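CT263 (Chlamydia trachomatis, PDB 4QAS) probably hydrolyses the N-glycosidic bond of a futalosine-pathway nucleoside as an MTAN-like nucleosidase, serving menaquinone synthesis. Local coordinates at residues 89-94 / 116-121; 83-88 / 162-167; 70-75 / 154-159; 99-104 / 124-129. The protein carries 1 engineered substitution. All coordinates share one frame; numbering follows the deposited sequence. Where two conformers were deposited one is given.

Contact 1: residues 89-94 / 116-121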
loop_
_atom_site.group_PDB
_atom_site.type_symbol
_atom_site.label_atom_id
_atom_site.label_comp_id
_atom_site.label_asym_id
_atom_site.label_seq_id
_atom_site.Cartn_x
_atom_site.Cartn_y
_atom_site.Cartn_z
ATOM N N LYS A 89 -0.632 -16.901 -1.639
ATOM C CA LYS A 89 -0.441 -16.475 -3.019
ATOM C C LYS A 89 -1.703 -15.776 -3.511
ATOM O O LYS A 89 -2.818 -16.259 -3.299
ATOM C CB LYS A 89 -0.124 -17.662 -3.919
ATOM C CG LYS A 89 0.170 -17.293 -5.348
ATOM C CD LYS A 89 0.794 -18.419 -6.118
ATOM C CE LYS A 89 0.952 -18.057 -7.561
ATOM N NZ LYS A 89 1.945 -16.978 -7.765
ATOM N N THR A 90 -1.530 -14.650 -4.181
ATOM C CA THR A 90 -2.627 -13.830 -4.650
ATOM C C THR A 90 -2.929 -14.163 -6.100
ATOM O O THR A 90 -2.022 -14.180 -6.934
ATOM C CB THR A 90 -2.227 -12.368 -4.511
ATOM O OG1 THR A 90 -1.718 -12.166 -3.184
ATOM C CG2 THR A 90 -3.410 -11.479 -4.806
ATOM N N TYR A 91 -4.194 -14.424 -6.391
ATOM C CA TYR A 91 -4.668 -14.726 -7.727
ATOM C C TYR A 91 -5.740 -13.728 -8.114
ATOM O O TYR A 91 -6.401 -13.134 -7.264
ATOM C CB TYR A 91 -5.298 -16.117 -7.767
ATOM C CG TYR A 91 -4.341 -17.234 -7.534
ATOM C CD1 TYR A 91 -4.062 -17.703 -6.263
ATOM C CD2 TYR A 91 -3.726 -17.873 -8.610
ATOM C CE1 TYR A 91 -3.206 -18.756 -6.061
ATOM C CE2 TYR A 91 -2.870 -18.941 -8.417
ATOM C CZ TYR A 91 -2.600 -19.379 -7.133
ATOM O OH TYR A 91 -1.748 -20.443 -6.876
ATOM N N THR A 92 -5.901 -13.585 -9.423
ATOM C CA THR A 92 -7.095 -12.978 -9.982
ATOM C C THR A 92 -7.977 -14.063 -10.572
ATOM O O THR A 92 -7.488 -15.084 -11.038
ATOM C CB THR A 92 -6.754 -11.883 -11.006
ATOM O OG1 THR A 92 -7.971 -11.183 -11.334
ATOM C CG2 THR A 92 -6.070 -12.411 -12.236
ATOM N N ILE A 93 -9.273 -13.855 -10.520
ATOM C CA ILE A 93 -10.256 -14.881 -10.892
ATOM C C ILE A 93 -10.754 -14.677 -12.315
ATOM O O ILE A 93 -11.067 -13.549 -12.737
ATOM C CB ILE A 93 -11.405 -14.863 -9.880
ATOM C CG1 ILE A 93 -10.862 -15.037 -8.465
ATOM C CG2 ILE A 93 -12.456 -15.886 -10.241
ATOM C CD1 ILE A 93 -9.991 -16.295 -8.259
ATOM N N THR A 94 -10.848 -15.774 -13.070
ATOM C CA THR A 94 -11.380 -15.725 -14.424
ATOM C C THR A 94 -12.867 -16.007 -14.444
ATOM O O THR A 94 -13.605 -15.370 -15.198
ATOM C CB THR A 94 -10.634 -16.731 -15.300
ATOM O OG1 THR A 94 -10.714 -18.034 -14.709
ATOM C CG2 THR A 94 -9.165 -16.331 -15.403
ATOM N N ARG A 116 -1.438 -8.703 -14.451
ATOM C CA ARG A 116 -0.214 -9.094 -13.759
ATOM C C ARG A 116 -0.438 -9.989 -12.547
ATOM O O ARG A 116 0.522 -10.273 -11.817
ATOM C CB ARG A 116 0.651 -7.895 -13.387
ATOM C CG ARG A 116 1.258 -7.288 -14.643
ATOM C CD ARG A 116 2.099 -6.085 -14.357
ATOM N NE ARG A 116 1.319 -4.997 -13.772
ATOM C CZ ARG A 116 0.666 -4.069 -14.471
ATOM N NH1 ARG A 116 0.684 -4.082 -15.799
ATOM N NH2 ARG A 116 -0.013 -3.126 -13.834
ATOM N N LEU A 117 -1.624 -10.443 -12.327
ATOM C CA LEU A 117 -1.890 -11.474 -11.330
ATOM C C LEU A 117 -2.119 -12.810 -12.024
ATOM O O LEU A 117 -2.677 -12.853 -13.135
ATOM C CB LEU A 117 -3.109 -11.149 -10.456
ATOM C CG LEU A 117 -2.880 -10.022 -9.430
ATOM C CD1 LEU A 117 -4.198 -9.679 -8.743
ATOM C CD2 LEU A 117 -1.847 -10.395 -8.390
ATOM N N PRO A 118 -1.678 -13.907 -11.411
ATOM C CA PRO A 118 -1.925 -15.222 -11.996
ATOM C C PRO A 118 -3.388 -15.597 -11.915
ATOM O O PRO A 118 -4.113 -15.196 -11.006
ATOM C CB PRO A 118 -1.066 -16.157 -11.147
ATOM C CG PRO A 118 -0.954 -15.459 -9.838
ATOM C CD PRO A 118 -0.976 -14.000 -10.117
ATOM N N LEU A 119 -3.811 -16.396 -12.890
ATOM C CA LEU A 119 -5.220 -16.709 -13.074
ATOM C C LEU A 119 -5.630 -17.922 -12.250
ATOM O O LEU A 119 -4.882 -18.906 -12.140
ATOM C CB LEU A 119 -5.485 -16.975 -14.554
ATOM C CG LEU A 119 -5.019 -15.902 -15.541
ATOM C CD1 LEU A 119 -5.316 -16.318 -16.972
ATOM C CD2 LEU A 119 -5.674 -14.586 -15.220
ATOM N N ALA A 120 -6.864 -17.896 -11.752
ATOM C CA ALA A 120 -7.442 -19.047 -11.065
ATOM C C ALA A 120 -8.954 -19.026 -11.217
ATOM O O ALA A 120 -9.564 -17.978 -11.472
ATOM C CB ALA A 120 -7.103 -19.070 -9.574
ATOM N N GLN A 121 -9.558 -20.189 -11.011
ATOM C CA GLN A 121 -11.008 -20.340 -10.951
ATOM C C GLN A 121 -11.450 -20.427 -9.506
ATOM O O GLN A 121 -10.711 -20.913 -8.640
ATOM C CB GLN A 121 -11.453 -21.606 -11.669
ATOM C CG GLN A 121 -11.296 -21.507 -13.190
ATOM C CD GLN A 121 -11.737 -22.763 -13.924
ATOM O OE1 GLN A 121 -11.548 -23.879 -13.439
ATOM N NE2 GLN A 121 -12.329 -22.585 -15.104
HETATM O O HOH W 1 -12.663 -19.659 -15.906
#
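Three backbone hydrogen bonds sew the two segments together. T92 gives its N-H to P118 O (2.9 Å) and takes the N-H of A120 on its own carbonyl, T92 O to A120 N being 3.0 Å. T94 N then reaches A120 O at 3.0 Å, a fairly straight bond (159° at the hydrogen). Between them run CA-H...O contacts, the shortest from I93 CA to A120 O (3.2 Å). This is parallel pairing of strands 90-93 and 119-121 within the mixed sheet of an alpha/beta fold, twisted to a -67° crossing of their short axes. P118, which has no N-H to offer, sets CG against T90 O at 3.3 Å and meets K89 NZ tip to tip.

Apolar packing divides between the two sheet faces. A120 brings its small methyl obliquely to the Y91 ring, A120 CB 3.7 Å from Y91 CD2, and a methyl suits so close a fit. Across the sheet, T92 CG2, in the crowded position between N and carbonyl carbon, meets L117 CB at 3.7 Å; its OG1, anti to N, bonds to I114 N and M160 O. The T94 and L119 side chains cross at about a right angle, T94 CG2 meeting L119 CB. Further along, one water accepts from Q121 NE2 and bonds T94 OG1 (2.8 Å).

Contact 2: residues 83-88 / 162-167. Engineered in segment 162-167: N166 (natural residue Asp).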
loop_
_atom_site.group_PDB
_atom_site.type_symbol
_atom_site.label_atom_id
_atom_site.label_comp_id
_atom_site.label_asym_id
_atom_site.label_seq_id
_atom_site.Cartn_x
_atom_site.Cartn_y
_atom_site.Cartn_z
ATOM N N PRO A 83 -3.791 -29.304 -3.875
ATOM C CA PRO A 83 -2.475 -29.100 -3.245
ATOM C C PRO A 83 -1.464 -28.369 -4.110
ATOM O O PRO A 83 -0.452 -27.911 -3.569
ATOM C CB PRO A 83 -2.022 -30.529 -2.952
ATOM C CG PRO A 83 -2.698 -31.365 -4.013
ATOM C CD PRO A 83 -4.055 -30.735 -4.136
ATOM N N ASN A 84 -1.690 -28.247 -5.413
ATOM C CA ASN A 84 -0.731 -27.518 -6.241
ATOM C C ASN A 84 -0.883 -26.004 -6.152
ATOM O O ASN A 84 -0.144 -25.282 -6.833
ATOM C CB ASN A 84 -0.764 -27.991 -7.693
ATOM C CG ASN A 84 -2.027 -27.598 -8.418
ATOM O OD1 ASN A 84 -2.738 -26.669 -8.023
ATOM N ND2 ASN A 84 -2.304 -28.296 -9.520
ATOM N N ILE A 85 -1.817 -25.510 -5.344
ATOM C CA ILE A 85 -1.938 -24.080 -5.059
ATOM C C ILE A 85 -1.162 -23.802 -3.776
ATOM O O ILE A 85 -1.569 -24.289 -2.710
ATOM C CB ILE A 85 -3.416 -23.705 -4.880
ATOM C CG1 ILE A 85 -4.169 -23.916 -6.194
ATOM C CG2 ILE A 85 -3.574 -22.266 -4.394
ATOM C CD1 ILE A 85 -5.683 -23.858 -6.072
ATOM N N PRO A 86 -0.068 -23.049 -3.818
ATOM C CA PRO A 86 0.618 -22.703 -2.578
ATOM C C PRO A 86 -0.233 -21.722 -1.785
ATOM O O PRO A 86 -1.069 -21.015 -2.351
ATOM C CB PRO A 86 1.913 -22.040 -3.056
ATOM C CG PRO A 86 1.522 -21.415 -4.339
ATOM C CD PRO A 86 0.515 -22.347 -4.977
ATOM N N LEU A 87 -0.042 -21.689 -0.470
ATOM C CA LEU A 87 -0.707 -20.702 0.374
ATOM C C LEU A 87 -0.024 -19.332 0.304
ATOM O O LEU A 87 1.128 -19.193 -0.121
ATOM C CB LEU A 87 -0.767 -21.179 1.821
ATOM C CG LEU A 87 -1.453 -22.533 2.012
ATOM C CD1 LEU A 87 -1.675 -22.772 3.476
ATOM C CD2 LEU A 87 -2.777 -22.590 1.269
ATOM N N LEU A 88 -0.768 -18.300 0.726
ATOM C CA LEU A 88 -0.265 -16.921 0.764
ATOM C C LEU A 88 0.050 -16.394 -0.624
ATOM O O LEU A 88 0.905 -15.515 -0.786
ATOM C CB LEU A 88 0.930 -16.752 1.704
ATOM C CG LEU A 88 0.496 -16.793 3.161
ATOM C CD1 LEU A 88 1.685 -17.072 4.051
ATOM C CD2 LEU A 88 -0.146 -15.483 3.556
ATOM N N LYS A 162 -8.104 -12.984 -4.918
ATOM C CA LYS A 162 -8.246 -13.975 -3.865
ATOM C C LYS A 162 -6.864 -14.463 -3.471
ATOM O O LYS A 162 -6.083 -14.864 -4.324
ATOM C CB LYS A 162 -9.130 -15.141 -4.300
ATOM C CG LYS A 162 -10.559 -14.705 -4.631
ATOM C CD LYS A 162 -11.427 -14.444 -3.403
ATOM C CE LYS A 162 -12.638 -13.551 -3.736
ATOM N NZ LYS A 162 -13.657 -13.535 -2.674
ATOM N N VAL A 163 -6.597 -14.443 -2.166
ATOM C CA VAL A 163 -5.337 -14.952 -1.625
ATOM C C VAL A 163 -5.609 -16.300 -0.977
ATOM O O VAL A 163 -6.563 -16.447 -0.223
ATOM C CB VAL A 163 -4.681 -13.961 -0.649
ATOM C CG1 VAL A 163 -5.525 -13.690 0.545
ATOM C CG2 VAL A 163 -3.304 -14.467 -0.227
ATOM N N SER A 164 -4.793 -17.292 -1.322
ATOM C CA SER A 164 -4.955 -18.638 -0.765
ATOM C C SER A 164 -4.642 -18.632 0.727
ATOM O O SER A 164 -3.524 -18.294 1.151
ATOM C CB SER A 164 -4.073 -19.607 -1.523
ATOM O OG SER A 164 -2.777 -19.095 -1.628
ATOM N N SER A 165 -5.650 -18.962 1.535
ATOM C CA SER A 165 -5.599 -18.744 2.963
ATOM C C SER A 165 -5.393 -19.996 3.790
ATOM O O SER A 165 -5.037 -19.877 4.960
ATOM C CB SER A 165 -6.872 -18.036 3.422
ATOM O OG SER A 165 -8.036 -18.760 3.097
ATOM N N ASN A 166 -5.628 -21.171 3.219
ATOM C CA ASN A 166 -5.609 -22.431 3.947
ATOM C C ASN A 166 -5.969 -23.521 2.967
ATOM O O ASN A 166 -6.583 -23.256 1.924
ATOM C CB ASN A 166 -6.628 -22.436 5.075
ATOM C CG ASN A 166 -8.068 -22.305 4.582
ATOM O OD1 ASN A 166 -8.528 -21.202 4.266
ATOM N ND2 ASN A 166 -8.797 -23.412 4.531
ATOM N N TYR A 167 -5.562 -24.752 3.284
ATOM C CA TYR A 167 -6.061 -25.915 2.580
ATOM C C TYR A 167 -7.401 -26.327 3.181
ATOM O O TYR A 167 -7.667 -26.115 4.369
ATOM C CB TYR A 167 -5.039 -27.073 2.596
ATOM C CG TYR A 167 -3.836 -26.685 1.785
ATOM C CD1 TYR A 167 -3.968 -26.471 0.411
ATOM C CD2 TYR A 167 -2.599 -26.461 2.370
ATOM C CE1 TYR A 167 -2.909 -26.055 -0.353
ATOM C CE2 TYR A 167 -1.520 -26.028 1.609
ATOM C CZ TYR A 167 -1.691 -25.814 0.245
ATOM O OH TYR A 167 -0.611 -25.357 -0.481
#
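Two hydroxyls of strand 162-167 grip consecutive carbonyls of a proline-containing loop. Y167 OH donates to I85 O over 2.7 Å, in the carbonyl plane on a lone pair, and S164 OG donates to P86 O in the same manner, also at 2.7 Å. S164 OG, held between N and carbonyl carbon (chi1 49°), additionally accepts the N-H of K89, so one small hydroxyl serves both as donor and as acceptor. The main chain adds L88 N to S164 O at 2.8 Å (159° at the hydrogen). P86 brings no N-H that would need a partner here, which suits a loop held through its carbonyls.

Within the strand, S165 OG donates to OD1 of the engineered N166 at 2.8 Å, and N166 ND2 donates to Y167 O (2.9 Å) from above the carbonyl plane, not on a lone pair. By contrast, N166 N is buried with no partner in the model.

The branched L87 fits the flat Y167 ring: its CD2 forms a CH-pi contact over one face, 3.7 Å from the centroid and 16° off the normal, while L87 CG sits 3.5 Å from Y167 CE2. The arrangement is a loop fastened along the C-terminal end of a sheet strand, a region that in MTAN-type alpha/beta folds usually borders the nucleoside pocket.

Contact 3: residues 70-75 / 154-159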
loop_
_atom_site.group_PDB
_atom_site.type_symbol
_atom_site.label_atom_id
_atom_site.label_comp_id
_atom_site.label_asym_id
_atom_site.label_seq_id
_atom_site.Cartn_x
_atom_site.Cartn_y
_atom_site.Cartn_z
ATOM N N ASP A 70 -17.524 2.670 -11.310
ATOM C CA ASP A 70 -16.932 2.264 -12.585
ATOM C C ASP A 70 -16.319 0.879 -12.551
ATOM O O ASP A 70 -16.131 0.276 -13.608
ATOM C CB ASP A 70 -15.854 3.268 -12.962
ATOM C CG ASP A 70 -16.436 4.646 -13.180
ATOM O OD1 ASP A 70 -17.228 4.798 -14.120
ATOM O OD2 ASP A 70 -16.152 5.577 -12.404
ATOM N N LEU A 71 -16.027 0.365 -11.373
ATOM C CA LEU A 71 -15.440 -0.952 -11.201
ATOM C C LEU A 71 -15.702 -1.366 -9.772
ATOM O O LEU A 71 -15.613 -0.532 -8.859
ATOM C CB LEU A 71 -13.925 -0.913 -11.443
ATOM C CG LEU A 71 -13.155 -2.225 -11.257
ATOM C CD1 LEU A 71 -13.611 -3.329 -12.210
ATOM C CD2 LEU A 71 -11.670 -1.971 -11.452
ATOM N N TRP A 72 -16.028 -2.639 -9.584
ATOM C CA TRP A 72 -15.990 -3.276 -8.277
ATOM C C TRP A 72 -14.810 -4.245 -8.229
ATOM O O TRP A 72 -14.570 -4.979 -9.194
ATOM C CB TRP A 72 -17.249 -4.105 -8.023
ATOM C CG TRP A 72 -18.568 -3.411 -7.924
ATOM C CD1 TRP A 72 -18.857 -2.109 -8.210
ATOM C CD2 TRP A 72 -19.795 -4.015 -7.526
ATOM N NE1 TRP A 72 -20.192 -1.869 -7.992
ATOM C CE2 TRP A 72 -20.791 -3.030 -7.576
ATOM C CE3 TRP A 72 -20.131 -5.308 -7.104
ATOM C CZ2 TRP A 72 -22.117 -3.291 -7.240
ATOM C CZ3 TRP A 72 -21.446 -5.573 -6.773
ATOM C CH2 TRP A 72 -22.427 -4.571 -6.839
ATOM N N ILE A 73 -14.108 -4.297 -7.102
ATOM C CA ILE A 73 -13.120 -5.330 -6.821
ATOM C C ILE A 73 -13.530 -6.026 -5.542
ATOM O O ILE A 73 -13.611 -5.386 -4.477
ATOM C CB ILE A 73 -11.706 -4.751 -6.694
ATOM C CG1 ILE A 73 -11.294 -4.059 -7.995
ATOM C CG2 ILE A 73 -10.730 -5.872 -6.345
ATOM C CD1 ILE A 73 -9.931 -3.411 -7.940
ATOM N N ASN A 74 -13.782 -7.331 -5.637
ATOM C CA ASN A 74 -13.948 -8.156 -4.449
ATOM C C ASN A 74 -12.597 -8.744 -4.120
ATOM O O ASN A 74 -12.045 -9.509 -4.914
ATOM C CB ASN A 74 -14.955 -9.261 -4.744
ATOM C CG ASN A 74 -15.027 -10.301 -3.664
ATOM O OD1 ASN A 74 -15.186 -11.500 -3.973
ATOM N ND2 ASN A 74 -14.944 -9.889 -2.402
ATOM N N ALA A 75 -12.054 -8.385 -2.982
ATOM C CA ALA A 75 -10.801 -8.944 -2.521
ATOM C C ALA A 75 -11.083 -9.780 -1.291
ATOM O O ALA A 75 -11.845 -9.371 -0.416
ATOM C CB ALA A 75 -9.825 -7.834 -2.178
ATOM N N VAL A 154 -26.056 -3.906 -11.996
ATOM C CA VAL A 154 -25.791 -2.496 -12.266
ATOM C C VAL A 154 -24.828 -2.320 -13.432
ATOM O O VAL A 154 -24.316 -1.215 -13.652
ATOM C CB VAL A 154 -25.316 -1.743 -11.010
ATOM C CG1 VAL A 154 -26.467 -1.537 -10.045
ATOM C CG2 VAL A 154 -24.191 -2.488 -10.338
ATOM N N ALA A 155 -24.576 -3.383 -14.196
ATOM C CA ALA A 155 -23.777 -3.294 -15.414
ATOM C C ALA A 155 -22.384 -2.777 -15.107
ATOM O O ALA A 155 -21.752 -2.093 -15.922
ATOM C CB ALA A 155 -24.469 -2.438 -16.480
ATOM N N CYS A 156 -21.914 -3.088 -13.927
ATOM C CA CYS A 156 -20.617 -2.609 -13.522
ATOM C C CYS A 156 -19.622 -3.741 -13.649
ATOM O O CYS A 156 -19.854 -4.825 -13.073
ATOM C CB CYS A 156 -20.698 -2.152 -12.079
ATOM S SG CYS A 156 -19.228 -1.344 -11.521
ATOM N N PRO A 157 -18.458 -3.543 -14.277
ATOM C CA PRO A 157 -17.469 -4.624 -14.302
ATOM C C PRO A 157 -17.026 -4.992 -12.889
ATOM O O PRO A 157 -16.979 -4.156 -11.982
ATOM C CB PRO A 157 -16.301 -4.032 -15.104
ATOM C CG PRO A 157 -16.796 -2.780 -15.713
ATOM C CD PRO A 157 -17.963 -2.314 -14.918
ATOM N N CYS A 158 -16.716 -6.276 -12.693
ATOM C CA CYS A 158 -16.305 -6.821 -11.405
ATOM C C CYS A 158 -15.041 -7.641 -11.571
ATOM O O CYS A 158 -14.968 -8.492 -12.474
ATOM C CB CYS A 158 -17.399 -7.730 -10.830
ATOM S SG CYS A 158 -17.136 -8.292 -9.146
ATOM N N SER A 159 -14.055 -7.378 -10.728
ATOM C CA SER A 159 -12.821 -8.139 -10.681
ATOM C C SER A 159 -12.658 -8.700 -9.287
ATOM O O SER A 159 -13.258 -8.214 -8.336
ATOM C CB SER A 159 -11.612 -7.265 -11.017
ATOM O OG SER A 159 -11.671 -6.751 -12.307
#
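Strands 71-75 and 158-159 run parallel, W72 opposite C158 and I73 opposite S159, tied by alternating hydrogen bonds from W72 N to P157 O (3.0 Å, almost straight at 176°), from S159 N to W72 O (2.9 Å) and from N74 N to S159 O (2.9 Å). P157 suits the point of entry, since it lends a carbonyl while its ring nitrogen needs no acceptor; its CD rests 3.4 Å from D70 O.

W72 carries the side-chain packing. Its indole, with CG anti to the carbonyl carbon, takes C156 CB over one face, while C156 SG approaches obliquely, 3.4 Å from W72 CD1 and 41° off the normal of the five-membered ring. At the far end of the indole, the V154 side chain crosses it at about a right angle, V154 CG2 meeting W72 CZ2 at 3.8 Å. V154 and C156 can both turn to the indole because the chain reverses at A155, whose positive phi makes it the C-prime residue of a Schellman motif ending helix 144-153. That helix also packs on W72 through I147 and A151. On the other face, L71 has CG anti to N, and this swings CD1 over to P157 O at 3.5 Å. S159 OG bonds to T112 O, and N74 ND2 to I12 O.

The chemistry is thus divided: main-chain bonds set the register, whereas a polarisable sulfur and aliphatic groups shield the broad indole, making an apolar seam where helix passes into strand.

Contact 4: residues 99-104 / 124-129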
loop_
_atom_site.group_PDB
_atom_site.type_symbol
_atom_site.label_atom_id
_atom_site.label_comp_id
_atom_site.label_asym_id
_atom_site.label_seq_id
_atom_site.Cartn_x
_atom_site.Cartn_y
_atom_site.Cartn_z
ATOM N N LEU A 99 -21.881 -23.197 -6.170
ATOM C CA LEU A 99 -22.221 -24.603 -6.152
ATOM C C LEU A 99 -23.127 -24.867 -4.957
ATOM O O LEU A 99 -22.819 -24.453 -3.829
ATOM C CB LEU A 99 -20.955 -25.446 -6.045
ATOM C CG LEU A 99 -21.131 -26.938 -5.878
ATOM C CD1 LEU A 99 -21.793 -27.569 -7.076
ATOM C CD2 LEU A 99 -19.767 -27.595 -5.640
ATOM N N THR A 100 -24.230 -25.596 -5.207
ATOM C CA THR A 100 -25.168 -26.077 -4.194
ATOM C C THR A 100 -24.924 -27.567 -3.985
ATOM O O THR A 100 -25.343 -28.387 -4.815
ATOM C CB THR A 100 -26.617 -25.827 -4.637
ATOM O OG1 THR A 100 -26.801 -24.416 -4.782
ATOM C CG2 THR A 100 -27.605 -26.376 -3.613
ATOM N N PRO A 101 -24.270 -27.985 -2.894
ATOM C CA PRO A 101 -23.873 -29.395 -2.792
ATOM C C PRO A 101 -25.038 -30.363 -2.730
ATOM O O PRO A 101 -24.906 -31.508 -3.189
ATOM C CB PRO A 101 -23.033 -29.418 -1.510
ATOM C CG PRO A 101 -22.482 -28.035 -1.387
ATOM C CD PRO A 101 -23.604 -27.153 -1.878
ATOM N N THR A 102 -26.176 -29.979 -2.152
ATOM C CA THR A 102 -27.262 -30.936 -2.005
ATOM C C THR A 102 -27.928 -31.302 -3.323
ATOM O O THR A 102 -28.614 -32.327 -3.393
ATOM C CB THR A 102 -28.342 -30.437 -1.033
ATOM O OG1 THR A 102 -28.800 -29.133 -1.423
ATOM C CG2 THR A 102 -27.836 -30.402 0.412
ATOM N N THR A 103 -27.792 -30.472 -4.352
ATOM C CA THR A 103 -28.372 -30.752 -5.656
ATOM C C THR A 103 -27.335 -30.889 -6.751
ATOM O O THR A 103 -27.685 -31.354 -7.842
ATOM C CB THR A 103 -29.321 -29.619 -6.073
ATOM O OG1 THR A 103 -28.577 -28.408 -6.106
ATOM C CG2 THR A 103 -30.477 -29.517 -5.084
ATOM N N SER A 104 -26.109 -30.451 -6.517
ATOM C CA SER A 104 -25.066 -30.359 -7.524
ATOM C C SER A 104 -25.341 -29.287 -8.568
ATOM O O SER A 104 -24.584 -29.174 -9.541
ATOM C CB SER A 104 -24.772 -31.718 -8.180
ATOM O OG SER A 104 -24.233 -32.618 -7.221
ATOM N N SER A 124 -17.754 -20.689 -5.061
ATOM C CA SER A 124 -18.344 -20.107 -3.861
ATOM C C SER A 124 -19.340 -21.094 -3.294
ATOM O O SER A 124 -20.183 -21.614 -4.027
ATOM C CB SER A 124 -19.088 -18.806 -4.167
ATOM O OG SER A 124 -18.212 -17.820 -4.684
ATOM N N VAL A 125 -19.228 -21.357 -1.999
ATOM C CA VAL A 125 -20.179 -22.222 -1.323
ATOM C C VAL A 125 -20.541 -21.607 0.018
ATOM O O VAL A 125 -19.724 -20.931 0.647
ATOM C CB VAL A 125 -19.621 -23.642 -1.139
ATOM C CG1 VAL A 125 -19.518 -24.356 -2.489
ATOM C CG2 VAL A 125 -18.310 -23.585 -0.440
ATOM N N ARG A 126 -21.767 -21.874 0.460
ATOM C CA ARG A 126 -22.281 -21.233 1.664
ATOM C C ARG A 126 -21.523 -21.703 2.897
ATOM O O ARG A 126 -21.128 -20.893 3.742
ATOM C CB ARG A 126 -23.784 -21.498 1.776
ATOM C CG ARG A 126 -24.565 -20.979 0.562
ATOM C CD ARG A 126 -26.021 -21.427 0.532
ATOM N NE ARG A 126 -26.187 -22.742 -0.089
ATOM C CZ ARG A 126 -26.396 -23.881 0.566
ATOM N NH1 ARG A 126 -26.482 -23.908 1.892
ATOM N NH2 ARG A 126 -26.533 -25.004 -0.117
ATOM N N SER A 127 -21.287 -22.968 2.999
ATOM C CA SER A 127 -20.545 -23.548 4.104
ATOM C C SER A 127 -19.091 -23.744 3.701
ATOM O O SER A 127 -18.816 -24.215 2.593
ATOM C CB SER A 127 -21.140 -24.906 4.470
ATOM O OG SER A 127 -22.488 -24.767 4.874
ATOM N N PRO A 128 -18.123 -23.410 4.553
ATOM C CA PRO A 128 -16.723 -23.566 4.148
ATOM C C PRO A 128 -16.380 -25.031 3.943
ATOM O O PRO A 128 -16.823 -25.909 4.694
ATOM C CB PRO A 128 -15.933 -22.964 5.318
ATOM C CG PRO A 128 -16.943 -22.268 6.174
ATOM C CD PRO A 128 -18.231 -22.976 5.954
ATOM N N TYR A 129 -15.615 -25.280 2.885
ATOM C CA TYR A 129 -15.153 -26.617 2.560
ATOM C C TYR A 129 -14.078 -27.031 3.550
ATOM O O TYR A 129 -13.008 -26.417 3.615
ATOM C CB TYR A 129 -14.583 -26.645 1.142
ATOM C CG TYR A 129 -15.528 -27.167 0.095
ATOM C CD1 TYR A 129 -15.755 -28.519 -0.045
ATOM C CD2 TYR A 129 -16.178 -26.312 -0.769
ATOM C CE1 TYR A 129 -16.615 -29.009 -1.005
ATOM C CE2 TYR A 129 -17.036 -26.780 -1.730
ATOM C CZ TYR A 129 -17.254 -28.130 -1.848
ATOM O OH TYR A 129 -18.116 -28.589 -2.816
HETATM O O HOH W 2 -23.337 -23.786 -1.275
HETATM O O HOH W 3 -25.659 -22.546 -2.944
HETATM O O HOH W 4 -26.772 -27.486 -0.489
#
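The hairpin turn that joins strands 90-99 and 106-110 lies here beside the loop leaving strand 119-124, at the fraying end of the parallel pairing between strands 90-99 and 119-124. One direct bond remains: L99 N to S124 O, 3.2 Å, directed nearly along the C=O axis and 164° at the hydrogen. Where L99 O would next meet R126 N, a water stands between them, donating to L99 O at 2.7 Å and accepting from R126 N at 3.0 Å.

The turn itself is tied by T100 O, which receives both T103 N and S104 N, the latter at 2.8 Å. P101 suits the position after T100, because its ring already fixes the phi that the turn requires, and S104 follows with a left-handed backbone conformation.

R126 bends at chi3 (-86°), bringing its guanidinium to the turn. There the T100 methyl CG2 lies at the guanidinium edge, near its plane, and P101 CD is also close to NH2. A second water joins R126 NE and T100 OG1, 2.9 Å from each, and a third accepts from T102 N and, weakly, from R126 NH2.

Beneath these waters lies a small apolar contact, V125 CG1 meeting L99 CB at 4.0 Å. Separately, L99, its CG anti to N, brings the methyl CD2 to within 3.4 Å of the hydroxyl Y129 OH, the two side chains crossing at about a right angle. One direct bond and three waters thus join the loops, whose main-chain and guanidinium polar groups are met mostly through solvent.

In the fold
Along the chain the first segments come in the order contact 3, contact 2, contact 1, contact 4. Contacts 1 and 3 pair strands of one mixed sheet, contact 2 sets a loop on strand 158-167, and contact 4 joins loops at strand ends. Contacts 2 and 3 use the two ends of strand 158-167, their centres about 24 Å apart on opposite sides of the chain's centre, yet K162 NZ hydrogen-bonds N74 OD1. The centres of contacts 1 and 2 are about 11 Å apart, with strand 90-99 paired antiparallel to 158-167. Contact 4, its centre about 22 Å from that of contact 1, sits where the strands of contact 1 run out into loops. Segments distant in sequence thereby close a single continuous alpha/beta domain.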